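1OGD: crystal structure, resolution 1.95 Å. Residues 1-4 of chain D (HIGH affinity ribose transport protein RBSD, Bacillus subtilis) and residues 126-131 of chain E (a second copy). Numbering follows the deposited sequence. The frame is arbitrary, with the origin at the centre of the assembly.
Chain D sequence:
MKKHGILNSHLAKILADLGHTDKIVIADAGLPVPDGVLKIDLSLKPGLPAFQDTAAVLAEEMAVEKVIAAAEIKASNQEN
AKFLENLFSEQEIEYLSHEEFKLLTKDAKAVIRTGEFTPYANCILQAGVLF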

# COMPACT_ATOMS: atom_id res chain seq x y z
N MET D 1 20.23 22.46 5.39
CA MET D 1 20.58 21.22 6.13
C MET D 1 20.25 21.34 7.61
O MET D 1 20.21 22.44 8.16
CB MET D 1 22.07 20.91 5.99
CG MET D 1 22.47 20.32 4.65
SD MET D 1 24.24 19.93 4.60
CE MET D 1 24.36 18.72 5.92
N LYS D 2 20.01 20.19 8.24
CA LYS D 2 19.70 20.13 9.66
C LYS D 2 20.98 20.56 10.40
O LYS D 2 22.05 20.04 10.12
CB LYS D 2 19.31 18.70 10.04
CG LYS D 2 18.74 18.52 11.44
CD LYS D 2 18.10 17.14 11.60
CE LYS D 2 19.12 16.01 11.59
NZ LYS D 2 19.86 15.88 12.88
N LYS D 3 20.85 21.49 11.33
CA LYS D 3 22.02 21.99 12.05
C LYS D 3 22.43 21.19 13.29
O LYS D 3 23.62 21.04 13.56
CB LYS D 3 21.80 23.46 12.43
CG LYS D 3 21.72 24.39 11.23
CD LYS D 3 21.21 25.78 11.59
CE LYS D 3 22.19 26.55 12.46
NZ LYS D 3 21.68 27.94 12.70
N HIS D 4 21.46 20.68 14.03
CA HIS D 4 21.75 19.95 15.26
C HIS D 4 21.28 18.50 15.23
O HIS D 4 20.50 18.10 14.37
CB HIS D 4 21.11 20.67 16.45
CG HIS D 4 21.36 22.15 16.47
ND1 HIS D 4 22.63 22.70 16.41
CD2 HIS D 4 20.51 23.20 16.53
CE1 HIS D 4 22.54 24.01 16.43
NE2 HIS D 4 21.27 24.35 16.51
N GLN E 126 15.00 27.97 1.86
CA GLN E 126 15.82 27.14 1.00
C GLN E 126 17.07 26.73 1.78
O GLN E 126 17.84 27.58 2.24
CB GLN E 126 16.20 27.91 -0.27
CG GLN E 126 17.12 27.14 -1.20
CD GLN E 126 17.28 27.83 -2.53
OE1 GLN E 126 18.39 28.10 -2.98
NE2 GLN E 126 16.16 28.12 -3.18
N ALA E 127 17.24 25.43 1.93
CA ALA E 127 18.34 24.85 2.68
C ALA E 127 19.73 25.17 2.15
O ALA E 127 19.98 25.13 0.95
CB ALA E 127 18.16 23.34 2.77
N GLY E 128 20.63 25.48 3.07
CA GLY E 128 22.00 25.77 2.70
C GLY E 128 22.82 24.51 2.92
O GLY E 128 22.27 23.41 3.02
N VAL E 129 24.14 24.65 3.00
CA VAL E 129 24.99 23.49 3.23
C VAL E 129 25.95 23.82 4.37
O VAL E 129 26.36 24.97 4.52
CB VAL E 129 25.75 23.12 1.93
CG1 VAL E 129 26.70 24.24 1.53
CG2 VAL E 129 26.49 21.80 2.12
N LEU E 130 26.31 22.82 5.16
CA LEU E 130 27.18 23.02 6.31
C LEU E 130 28.69 22.98 6.06
O LEU E 130 29.48 23.00 7.00
CB LEU E 130 26.85 21.98 7.39
CG LEU E 130 25.42 22.05 7.94
CD1 LEU E 130 25.17 20.88 8.87
CD2 LEU E 130 25.22 23.37 8.65
N PHE E 131 29.10 22.93 4.79
CA PHE E 131 30.52 22.89 4.47
C PHE E 131 30.77 23.38 3.05
O PHE E 131 29.80 23.84 2.41
CB PHE E 131 31.06 21.47 4.63
CG PHE E 131 30.30 20.44 3.85
CD1 PHE E 131 29.19 19.81 4.41
CD2 PHE E 131 30.66 20.14 2.54
CE1 PHE E 131 28.44 18.90 3.66
CE2 PHE E 131 29.91 19.23 1.79
CZ PHE E 131 28.80 18.61 2.35
OXT PHE E 131 31.93 23.30 2.60

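A thioether sulfur accepts a backbone hydrogen bond here: the amide N of E:Leu130 points at SD of D:Met1 across 3.6 Å, with an N-H...S angle of 159°. The bond is weak, as sulfur acceptors usually are, but its direction is good, and it gives a polar NH a partner at a point where the apolar side chain of D:Met1 packs.

D:Met1 is the hub, and it works from both ends. Its N donates a hydrogen bond to O of E:Gly128 at 3.3 Å, so the start of chain D is tied to backbone close to the end of chain E. Beside that bond, CB of E:Ala127 lies 3.5 Å from N of D:Met1; the CA-to-CB bond of this small residue points toward chain D and fills the space next to the amine with a single methyl. E:Gly128 contributes through its backbone alone.

From this anchor the methionine runs out along the tail of chain E, with chi1 m, chi2 t and chi3 p. SD meets CG2 of E:Val129 at 3.8 Å, although the CA-to-CB bond of that valine points away, and it approaches CE1 of the E:Phe131 ring obliquely at 4.4 Å. CE of D:Met1 packs against CD1 of E:Leu130 at 3.7 Å. A long, unbranched, flexible side chain suits this task, touching three successive residues while being buried itself.

E:Leu130 is the main counterpart on chain E. Its CA-to-CB bond points toward chain D, and with chi1 m and chi2 t the side chain reaches D:Lys2 and D:Lys3: CD1 comes within 3.5 Å of O of D:Lys2, and CD2 lies 4.5 Å from CG of D:Lys3, using the aliphatic part of that lysine. The amine of D:Lys2 is occupied within its own chain, where NZ donates to O of D:His4 at 2.7 Å.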